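Local coordinates for vascular protein tyrosine phosphatase 1 (Rattus norvegicus, PDB 3I36) that probably hydrolyses phosphotyrosine in proteins to tyrosine and phosphate, through the cytoplasmic catalytic domain of a receptor-type protein tyrosine phosphatase, at residues A[81-87]-A[98-104]; A[113-117]-A[254-259]; A[125-130]-A[166-171]. The contacts are given in a common frame with arbitrary orientation. Residue numbers count along the deposited sequence, not the author numbering.

Interaction 1 (A[81-87]-A[98-104]); sequences PYDISRV and DYINANY
At one margin of the central mixed sheet of this tyrosine phosphatase domain, 81-87 docks antiparallel on 98-104, which turns a corner at Asn101, the centre of an inverse gamma turn. Arg86 and Asn103 form a non-hydrogen-bonded pair, CA atoms 4.1 Å apart, flanked by Val87 N to Ala102 O and Tyr104 N to Ser85 O, both 2.9 Å. Val87, extended and chi1 t, is the most deeply covered residue: its CG2 lies 3.9 Å from the centroid of the Tyr104 ring, over the face, and 3.7 Å from Ala102 CB. Pro81 sits where 98-104 bends, with its CG 3.7 Å from Tyr99 CE1; the Tyr99 hydroxyl itself bonds to Asn74. Arg86 (chi1 p, then t, t) reaches back to Asp98 in a two-pronged salt bridge, NH1 to OD1 2.9 Å and NH2 to OD2 2.8 Å. One water bridges the remaining gap, accepting from Arg86 NH1 (2.9 Å) and Ile100 N (3.0 Å) and donating to Val87 O at 2.6 Å.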
loop_
_atom_site.group_PDB
_atom_site.type_symbol
_atom_site.label_atom_id
_atom_site.label_comp_id
_atom_site.label_asym_id
_atom_site.label_seq_id
_atom_site.Cartn_x
_atom_site.Cartn_y
_atom_site.Cartn_z
ATOM N N PRO A 81 6.004 -11.634 3.592
ATOM C CA PRO A 81 5.075 -11.204 4.634
ATOM C C PRO A 81 5.424 -11.879 5.956
ATOM O O PRO A 81 5.686 -13.083 5.992
ATOM C CB PRO A 81 3.730 -11.716 4.124
ATOM C CG PRO A 81 4.096 -12.936 3.245
ATOM C CD PRO A 81 5.342 -12.423 2.540
ATOM N N TYR A 82 5.417 -11.114 7.040
ATOM C CA TYR A 82 5.549 -11.710 8.355
ATOM C C TYR A 82 4.284 -12.489 8.673
ATOM O O TYR A 82 3.180 -12.057 8.348
ATOM C CB TYR A 82 5.780 -10.637 9.424
ATOM C CG TYR A 82 7.000 -9.811 9.142
ATOM C CD1 TYR A 82 8.216 -10.427 8.863
ATOM C CD2 TYR A 82 6.949 -8.419 9.159
ATOM C CE1 TYR A 82 9.349 -9.686 8.591
ATOM C CE2 TYR A 82 8.085 -7.661 8.891
ATOM C CZ TYR A 82 9.278 -8.302 8.609
ATOM O OH TYR A 82 10.412 -7.580 8.352
ATOM N N ASP A 83 4.464 -13.644 9.297
ATOM C CA ASP A 83 3.347 -14.498 9.678
ATOM C C ASP A 83 2.371 -13.746 10.560
ATOM O O ASP A 83 1.163 -13.939 10.485
ATOM C CB ASP A 83 3.870 -15.699 10.448
ATOM C CG ASP A 83 4.730 -16.600 9.590
ATOM O OD1 ASP A 83 4.377 -16.774 8.413
ATOM O OD2 ASP A 83 5.762 -17.112 10.077
ATOM N N ILE A 84 2.905 -12.888 11.412
ATOM C CA ILE A 84 2.069 -12.256 12.417
ATOM C C ILE A 84 0.992 -11.350 11.810
ATOM O O ILE A 84 -0.012 -11.057 12.448
ATOM C CB ILE A 84 2.930 -11.453 13.415
ATOM C CG1 ILE A 84 2.125 -11.110 14.669
ATOM C CG2 ILE A 84 3.511 -10.215 12.747
ATOM C CD1 ILE A 84 2.992 -10.680 15.829
ATOM N N SER A 85 1.203 -10.916 10.574
ATOM C CA SER A 85 0.328 -9.927 9.973
ATOM C C SER A 85 -0.123 -10.348 8.587
ATOM O O SER A 85 -0.828 -9.604 7.910
ATOM C CB SER A 85 1.082 -8.596 9.850
ATOM O OG SER A 85 2.283 -8.791 9.109
ATOM N N ARG A 86 0.288 -11.536 8.159
ATOM C CA ARG A 86 0.053 -11.902 6.778
ATOM C C ARG A 86 -1.434 -12.128 6.551
ATOM O O ARG A 86 -2.171 -12.544 7.454
ATOM C CB ARG A 86 0.879 -13.133 6.373
ATOM C CG ARG A 86 0.382 -14.433 6.949
ATOM C CD ARG A 86 1.218 -15.579 6.419
ATOM N NE ARG A 86 0.752 -16.849 6.940
ATOM C CZ ARG A 86 0.004 -17.696 6.243
ATOM N NH1 ARG A 86 -0.348 -17.399 4.999
ATOM N NH2 ARG A 86 -0.386 -18.830 6.793
ATOM N N VAL A 87 -1.870 -11.825 5.340
ATOM C CA VAL A 87 -3.251 -12.034 4.964
ATOM C C VAL A 87 -3.398 -13.515 4.654
ATOM O O VAL A 87 -2.696 -14.042 3.800
ATOM C CB VAL A 87 -3.606 -11.197 3.734
ATOM C CG1 VAL A 87 -5.028 -11.466 3.302
ATOM C CG2 VAL A 87 -3.375 -9.694 4.021
ATOM N N ASP A 98 -3.636 -20.804 1.634
ATOM C CA ASP A 98 -3.975 -19.613 2.403
ATOM C C ASP A 98 -3.017 -18.476 2.086
ATOM O O ASP A 98 -3.187 -17.342 2.540
ATOM C CB ASP A 98 -4.002 -19.914 3.911
ATOM C CG ASP A 98 -2.607 -19.999 4.544
ATOM O OD1 ASP A 98 -1.572 -19.761 3.879
ATOM O OD2 ASP A 98 -2.550 -20.298 5.750
ATOM N N TYR A 99 -2.026 -18.772 1.265
ATOM C CA TYR A 99 -0.882 -17.886 1.192
ATOM C C TYR A 99 -0.998 -16.849 0.108
ATOM O O TYR A 99 -1.301 -17.156 -1.047
ATOM C CB TYR A 99 0.425 -18.645 0.982
ATOM C CG TYR A 99 1.564 -17.677 0.976
ATOM C CD1 TYR A 99 2.112 -17.226 2.172
ATOM C CD2 TYR A 99 2.053 -17.155 -0.216
ATOM C CE1 TYR A 99 3.131 -16.300 2.184
ATOM C CE2 TYR A 99 3.093 -16.229 -0.218
ATOM C CZ TYR A 99 3.620 -15.807 0.999
ATOM O OH TYR A 99 4.630 -14.890 1.022
ATOM N N ILE A 100 -0.722 -15.613 0.495
ATOM C CA ILE A 100 -0.512 -14.562 -0.474
ATOM C C ILE A 100 0.492 -13.607 0.130
ATOM O O ILE A 100 0.543 -13.415 1.354
ATOM C CB ILE A 100 -1.816 -13.826 -0.813
ATOM C CG1 ILE A 100 -1.556 -12.761 -1.899
ATOM C CG2 ILE A 100 -2.409 -13.226 0.467
ATOM C CD1 ILE A 100 -2.815 -12.335 -2.656
ATOM N N ASN A 101 1.324 -13.035 -0.722
ATOM C CA ASN A 101 2.316 -12.113 -0.243
ATOM C C ASN A 101 1.638 -10.784 0.027
ATOM O O ASN A 101 1.543 -9.930 -0.853
ATOM C CB ASN A 101 3.438 -11.935 -1.245
ATOM C CG ASN A 101 4.604 -11.200 -0.640
ATOM O OD1 ASN A 101 4.425 -10.133 -0.044
ATOM N ND2 ASN A 101 5.799 -11.775 -0.752
ATOM N N ALA A 102 1.131 -10.654 1.245
ATOM C CA ALA A 102 0.325 -9.509 1.644
ATOM C C ALA A 102 0.256 -9.498 3.153
ATOM O O ALA A 102 0.245 -10.552 3.799
ATOM C CB ALA A 102 -1.090 -9.612 1.062
ATOM N N ASN A 103 0.197 -8.302 3.724
ATOM C CA ASN A 103 0.017 -8.174 5.160
ATOM C C ASN A 103 -1.002 -7.099 5.434
ATOM O O ASN A 103 -1.081 -6.114 4.701
ATOM C CB ASN A 103 1.316 -7.739 5.834
ATOM C CG ASN A 103 2.391 -8.770 5.705
ATOM O OD1 ASN A 103 2.505 -9.687 6.530
ATOM N ND2 ASN A 103 3.189 -8.634 4.672
ATOM N N TYR A 104 -1.752 -7.284 6.512
ATOM C CA TYR A 104 -2.609 -6.229 7.011
ATOM C C TYR A 104 -1.705 -5.162 7.569
ATOM O O TYR A 104 -0.797 -5.455 8.331
ATOM C CB TYR A 104 -3.492 -6.748 8.125
ATOM C CG TYR A 104 -4.416 -7.828 7.672
ATOM C CD1 TYR A 104 -5.566 -7.531 6.952
ATOM C CD2 TYR A 104 -4.144 -9.156 7.965
ATOM C CE1 TYR A 104 -6.423 -8.546 6.532
ATOM C CE2 TYR A 104 -4.983 -10.160 7.562
ATOM C CZ TYR A 104 -6.123 -9.853 6.848
ATOM O OH TYR A 104 -6.945 -10.878 6.445
HETATM O O HOH W 1 -0.350 -14.987 3.456
#

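Interaction 2 (A[113-117]-A[254-259]); sequences DFIAT and FIAIDR
Strand against helix is the theme here, in the alpha/beta core of the tyrosine phosphatase fold: strand 114-117 of the central mixed sheet runs nearly antiparallel (160°) to helix 254-259, with the short axes 10.8 Å apart. The helix belongs to 249-267, which follows the phosphate-binding loop that carries the probable catalytic Cys244. The closest CA atoms are those of Phe114 and Ile255, at 7.7 Å, a separation filled by their side chains. Phe114 (chi1 m, chi2 95°) is the bump: its ring projects from the sheet into a hollow lined by Phe254, Ile255, Asp258 and Arg259, two pairs one turn apart on the side of the helix that meets the sheet. Ile255, m and t, lies flat under the ring, with CG1 3.9 Å from its centroid and 18° off the normal, and CG2 3.7 Å from Phe114 CD1. The same side chain reaches across to the strand, its CD1 4.3 Å from Ala116 CB, so the small alanine leaves room for the tip of the isoleucine. Phe254 (chi1 t) closes another side of the hollow, its ring edge bringing CE2 to 4.3 Å from Phe114 CE2. Arg228, from helix 218-231, also touches the phenylalanine, and it shares with Arg224 the charge of Asp258. That carboxylate stands at the rim of the aromatic ring near its plane, Asp258 OD2 lying 3.1 Å from Phe114 CZ.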
loop_
_atom_site.group_PDB
_atom_site.type_symbol
_atom_site.label_atom_id
_atom_site.label_comp_id
_atom_site.label_asym_id
_atom_site.label_seq_id
_atom_site.Cartn_x
_atom_site.Cartn_y
_atom_site.Cartn_z
ATOM N N ASP A 113 -6.819 -1.509 8.363
ATOM C CA ASP A 113 -7.249 -0.486 7.411
ATOM C C ASP A 113 -6.706 -0.756 6.033
ATOM O O ASP A 113 -7.301 -0.360 5.035
ATOM C CB ASP A 113 -6.789 0.894 7.856
ATOM C CG ASP A 113 -7.563 1.390 9.042
ATOM O OD1 ASP A 113 -7.126 2.387 9.636
ATOM O OD2 ASP A 113 -8.599 0.764 9.376
ATOM N N PHE A 114 -5.552 -1.404 5.977
ATOM C CA PHE A 114 -4.897 -1.632 4.707
ATOM C C PHE A 114 -4.476 -3.068 4.582
ATOM O O PHE A 114 -4.241 -3.742 5.567
ATOM C CB PHE A 114 -3.622 -0.790 4.592
ATOM C CG PHE A 114 -3.872 0.676 4.546
ATOM C CD1 PHE A 114 -3.823 1.430 5.702
ATOM C CD2 PHE A 114 -4.163 1.306 3.342
ATOM C CE1 PHE A 114 -4.043 2.794 5.659
ATOM C CE2 PHE A 114 -4.387 2.672 3.298
ATOM C CZ PHE A 114 -4.319 3.412 4.456
ATOM N N ILE A 115 -4.348 -3.506 3.346
ATOM C CA ILE A 115 -3.552 -4.672 3.051
ATOM C C ILE A 115 -2.471 -4.183 2.123
ATOM O O ILE A 115 -2.758 -3.583 1.084
ATOM C CB ILE A 115 -4.353 -5.737 2.352
ATOM C CG1 ILE A 115 -5.356 -6.342 3.328
ATOM C CG2 ILE A 115 -3.409 -6.805 1.783
ATOM C CD1 ILE A 115 -6.379 -7.217 2.661
ATOM N N ALA A 116 -1.224 -4.391 2.517
ATOM C CA ALA A 116 -0.124 -4.105 1.617
ATOM C C ALA A 116 0.242 -5.416 0.951
ATOM O O ALA A 116 0.453 -6.428 1.611
ATOM C CB ALA A 116 1.075 -3.541 2.372
ATOM N N THR A 117 0.314 -5.399 -0.364
ATOM C CA THR A 117 0.626 -6.615 -1.073
ATOM C C THR A 117 1.503 -6.291 -2.264
ATOM O O THR A 117 1.606 -5.137 -2.669
ATOM C CB THR A 117 -0.666 -7.335 -1.511
ATOM O OG1 THR A 117 -0.339 -8.640 -1.996
ATOM C CG2 THR A 117 -1.384 -6.549 -2.608
ATOM N N PHE A 254 2.588 5.528 0.627
ATOM C CA PHE A 254 1.204 5.926 0.497
ATOM C C PHE A 254 0.450 5.691 1.810
ATOM O O PHE A 254 -0.294 6.551 2.291
ATOM C CB PHE A 254 0.541 5.140 -0.613
ATOM C CG PHE A 254 -0.923 5.408 -0.720
ATOM C CD1 PHE A 254 -1.380 6.477 -1.468
ATOM C CD2 PHE A 254 -1.829 4.630 -0.041
ATOM C CE1 PHE A 254 -2.717 6.752 -1.562
ATOM C CE2 PHE A 254 -3.184 4.902 -0.124
ATOM C CZ PHE A 254 -3.621 5.970 -0.899
ATOM N N ILE A 255 0.639 4.517 2.393
ATOM C CA ILE A 255 -0.078 4.211 3.621
ATOM C C ILE A 255 0.325 5.187 4.715
ATOM O O ILE A 255 -0.521 5.719 5.453
ATOM C CB ILE A 255 0.179 2.782 4.078
ATOM C CG1 ILE A 255 -0.508 1.803 3.118
ATOM C CG2 ILE A 255 -0.326 2.597 5.525
ATOM C CD1 ILE A 255 -0.216 0.365 3.447
ATOM N N ALA A 256 1.621 5.455 4.802
ATOM C CA ALA A 256 2.104 6.378 5.828
ATOM C C ALA A 256 1.516 7.761 5.606
ATOM O O ALA A 256 1.109 8.423 6.552
ATOM C CB ALA A 256 3.632 6.442 5.823
ATOM N N ILE A 257 1.461 8.205 4.355
ATOM C CA ILE A 257 0.928 9.532 4.083
ATOM C C ILE A 257 -0.525 9.591 4.542
ATOM O O ILE A 257 -0.984 10.568 5.135
ATOM C CB ILE A 257 0.940 9.808 2.581
ATOM C CG1 ILE A 257 2.365 10.078 2.105
ATOM C CG2 ILE A 257 0.024 10.977 2.242
ATOM C CD1 ILE A 257 2.475 10.104 0.583
ATOM N N ASP A 258 -1.257 8.529 4.269
ATOM C CA ASP A 258 -2.671 8.514 4.635
ATOM C C ASP A 258 -2.801 8.642 6.143
ATOM O O ASP A 258 -3.621 9.412 6.666
ATOM C CB ASP A 258 -3.335 7.228 4.154
ATOM C CG ASP A 258 -4.802 7.159 4.541
ATOM O OD1 ASP A 258 -5.589 8.003 4.070
ATOM O OD2 ASP A 258 -5.164 6.254 5.315
ATOM N N ARG A 259 -1.978 7.880 6.843
ATOM C CA ARG A 259 -2.005 7.887 8.288
ATOM C C ARG A 259 -1.577 9.230 8.859
ATOM O O ARG A 259 -2.182 9.721 9.808
ATOM C CB ARG A 259 -1.133 6.762 8.818
ATOM C CG ARG A 259 -1.718 5.398 8.481
ATOM C CD ARG A 259 -0.814 4.284 8.942
ATOM N NE ARG A 259 -0.590 4.328 10.382
ATOM C CZ ARG A 259 -0.016 3.350 11.076
ATOM N NH1 ARG A 259 0.365 2.239 10.458
ATOM N NH2 ARG A 259 0.173 3.481 12.383
#

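Interaction 3 (A[125-130]-A[166-171]); sequences LKDFWR and YGDITV
Helix 125-130 crosses strand 169-171 almost at right angles (87°, axes 9.2 Å apart), packing against a beta hairpin at the border of the phosphatase domain's central sheet. Tyr166 leads 166-171. Its ring (chi1 m) makes a face-to-face stack with the five-membered ring of Trp129, centroids 3.9 Å apart and planes at 28°, while Leu125 CB approaches Tyr166 CD1 to 4.3 Å. Tyr166 O accepts from a water at 2.6 Å that also donates to Lys126 O at 2.7 Å. Tyr166 to Ile169 form a type II' turn, with Gly167 at phi 58°, psi -128°; Lys126 CG rests 3.6 Å from Gly167 N. Asp168 carries the chain round to Ile169, whose CB lies 4.1 Å from Trp129 CB. The strand then turns Thr170 away and brings Val171 (chi1 t) back toward the helix, its CG2 3.6 Å from the centroid of the six-membered ring of Trp129 and 13° off the normal. Tyr166 and Val171 thus occupy the indole face, and Trp129 NE1 bonds elsewhere, to Tyr157 O. The contact is therefore mainly apolar and aromatic, joined by shape and ring stacking, with its polar link between backbones supplied by water.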
loop_
_atom_site.group_PDB
_atom_site.type_symbol
_atom_site.label_atom_id
_atom_site.label_comp_id
_atom_site.label_asym_id
_atom_site.label_seq_id
_atom_site.Cartn_x
_atom_site.Cartn_y
_atom_site.Cartn_z
ATOM N N LEU A 125 -2.540 -14.433 -9.668
ATOM C CA LEU A 125 -3.674 -13.591 -10.020
ATOM C C LEU A 125 -4.931 -14.080 -9.318
ATOM O O LEU A 125 -5.694 -13.287 -8.764
ATOM C CB LEU A 125 -3.887 -13.555 -11.530
ATOM C CG LEU A 125 -2.804 -12.884 -12.370
ATOM C CD1 LEU A 125 -3.276 -12.794 -13.813
ATOM C CD2 LEU A 125 -2.447 -11.501 -11.812
ATOM N N LYS A 126 -5.153 -15.387 -9.340
ATOM C CA LYS A 126 -6.345 -15.945 -8.701
ATOM C C LYS A 126 -6.295 -15.660 -7.214
ATOM O O LYS A 126 -7.284 -15.245 -6.605
ATOM C CB LYS A 126 -6.455 -17.445 -8.961
ATOM C CG LYS A 126 -6.674 -17.794 -10.417
ATOM C CD LYS A 126 -6.980 -19.274 -10.562
ATOM C CE LYS A 126 -6.889 -19.704 -12.017
ATOM N NZ LYS A 126 -6.946 -21.184 -12.157
ATOM N N ASP A 127 -5.118 -15.864 -6.635
ATOM C CA ASP A 127 -4.918 -15.581 -5.225
ATOM C C ASP A 127 -5.221 -14.121 -4.926
ATOM O O ASP A 127 -5.855 -13.796 -3.927
ATOM C CB ASP A 127 -3.467 -15.847 -4.861
ATOM C CG ASP A 127 -3.130 -17.319 -4.862
ATOM O OD1 ASP A 127 -4.066 -18.158 -4.918
ATOM O OD2 ASP A 127 -1.932 -17.622 -4.796
ATOM N N PHE A 128 -4.742 -13.243 -5.800
ATOM C CA PHE A 128 -4.940 -11.823 -5.615
ATOM C C PHE A 128 -6.420 -11.496 -5.536
ATOM O O PHE A 128 -6.873 -10.831 -4.603
ATOM C CB PHE A 128 -4.301 -11.063 -6.767
ATOM C CG PHE A 128 -4.436 -9.588 -6.663
ATOM C CD1 PHE A 128 -3.493 -8.837 -5.976
ATOM C CD2 PHE A 128 -5.500 -8.936 -7.265
ATOM C CE1 PHE A 128 -3.611 -7.448 -5.901
ATOM C CE2 PHE A 128 -5.628 -7.561 -7.182
ATOM C CZ PHE A 128 -4.681 -6.817 -6.495
ATOM N N TRP A 129 -7.182 -11.954 -6.519
ATOM C CA TRP A 129 -8.610 -11.676 -6.518
ATOM C C TRP A 129 -9.341 -12.396 -5.397
ATOM O O TRP A 129 -10.346 -11.906 -4.883
ATOM C CB TRP A 129 -9.225 -11.973 -7.877
ATOM C CG TRP A 129 -8.831 -10.930 -8.849
ATOM C CD1 TRP A 129 -7.898 -11.035 -9.835
ATOM C CD2 TRP A 129 -9.308 -9.584 -8.877
ATOM N NE1 TRP A 129 -7.787 -9.838 -10.508
ATOM C CE2 TRP A 129 -8.642 -8.930 -9.939
ATOM C CE3 TRP A 129 -10.242 -8.867 -8.119
ATOM C CZ2 TRP A 129 -8.882 -7.594 -10.257
ATOM C CZ3 TRP A 129 -10.475 -7.536 -8.431
ATOM C CH2 TRP A 129 -9.802 -6.916 -9.495
ATOM N N ARG A 130 -8.824 -13.544 -4.996
ATOM C CA ARG A 130 -9.428 -14.266 -3.892
ATOM C C ARG A 130 -9.251 -13.438 -2.622
ATOM O O ARG A 130 -10.149 -13.352 -1.795
ATOM C CB ARG A 130 -8.818 -15.660 -3.741
ATOM C CG ARG A 130 -9.614 -16.564 -2.814
ATOM C CD ARG A 130 -9.331 -18.038 -3.085
ATOM N NE ARG A 130 -7.906 -18.309 -3.156
ATOM C CZ ARG A 130 -7.205 -18.885 -2.188
ATOM N NH1 ARG A 130 -5.907 -19.083 -2.344
ATOM N NH2 ARG A 130 -7.802 -19.252 -1.069
ATOM N N TYR A 166 -11.177 -14.995 -12.500
ATOM C CA TYR A 166 -9.960 -15.362 -11.806
ATOM C C TYR A 166 -10.356 -16.372 -10.753
ATOM O O TYR A 166 -10.772 -15.996 -9.673
ATOM C CB TYR A 166 -9.341 -14.132 -11.149
ATOM C CG TYR A 166 -9.160 -12.993 -12.121
ATOM C CD1 TYR A 166 -7.972 -12.836 -12.818
ATOM C CD2 TYR A 166 -10.182 -12.082 -12.349
ATOM C CE1 TYR A 166 -7.800 -11.795 -13.713
ATOM C CE2 TYR A 166 -10.022 -11.038 -13.243
ATOM C CZ TYR A 166 -8.833 -10.902 -13.929
ATOM O OH TYR A 166 -8.668 -9.862 -14.818
ATOM N N GLY A 167 -10.243 -17.656 -11.075
ATOM C CA GLY A 167 -10.828 -18.676 -10.229
ATOM C C GLY A 167 -12.324 -18.428 -10.090
ATOM O O GLY A 167 -13.012 -18.258 -11.092
ATOM N N ASP A 168 -12.824 -18.387 -8.857
ATOM C CA ASP A 168 -14.258 -18.202 -8.618
ATOM C C ASP A 168 -14.670 -16.746 -8.706
ATOM O O ASP A 168 -15.856 -16.421 -8.612
ATOM C CB ASP A 168 -14.650 -18.722 -7.237
ATOM C CG ASP A 168 -14.544 -20.217 -7.127
ATOM O OD1 ASP A 168 -14.819 -20.908 -8.131
ATOM O OD2 ASP A 168 -14.195 -20.695 -6.029
ATOM N N ILE A 169 -13.695 -15.863 -8.860
ATOM C CA ILE A 169 -14.000 -14.449 -8.849
ATOM C C ILE A 169 -14.066 -13.896 -10.261
ATOM O O ILE A 169 -13.126 -14.041 -11.048
ATOM C CB ILE A 169 -12.976 -13.659 -8.045
ATOM C CG1 ILE A 169 -12.890 -14.219 -6.622
ATOM C CG2 ILE A 169 -13.358 -12.169 -8.039
ATOM C CD1 ILE A 169 -14.238 -14.248 -5.903
ATOM N N THR A 170 -15.185 -13.273 -10.595
ATOM C CA THR A 170 -15.296 -12.676 -11.916
ATOM C C THR A 170 -15.291 -11.170 -11.786
ATOM O O THR A 170 -15.941 -10.599 -10.911
ATOM C CB THR A 170 -16.504 -13.214 -12.713
ATOM O OG1 THR A 170 -16.201 -14.545 -13.160
ATOM C CG2 THR A 170 -16.787 -12.339 -13.940
ATOM N N VAL A 171 -14.495 -10.532 -12.630
ATOM C CA VAL A 171 -14.317 -9.098 -12.542
ATOM C C VAL A 171 -14.560 -8.528 -13.911
ATOM O O VAL A 171 -14.145 -9.102 -14.921
ATOM C CB VAL A 171 -12.899 -8.718 -12.036
ATOM C CG1 VAL A 171 -12.818 -7.230 -11.780
ATOM C CG2 VAL A 171 -12.581 -9.486 -10.765
HETATM O O HOH W 2 -9.813 -15.963 -7.253
#

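How the interactions relate
From the N terminus, interaction 1 comes first, closing a short, ten-residue connection between 81-87 and 98-104 before the other two begin. Strand 102-105 then pairs with strand 114-117, so interaction 1 passes directly into interaction 2: Asn103 O meets Ala116 N at 2.8 Å, a probable hydrogen bond. Interaction 2 joins that strand to helix 249-267 across 136 intervening residues. Nested within this long loop, interaction 3 closes one of 35 residues. Helix 125-134 also faces interaction 1, with Ile100 CD1 3.7 Å from Phe128 CA. Together they tie an edge strand to the segment before it, its neighbour 114-117 to helix 249-267, and the hairpin at the opposite edge to helix 125-134.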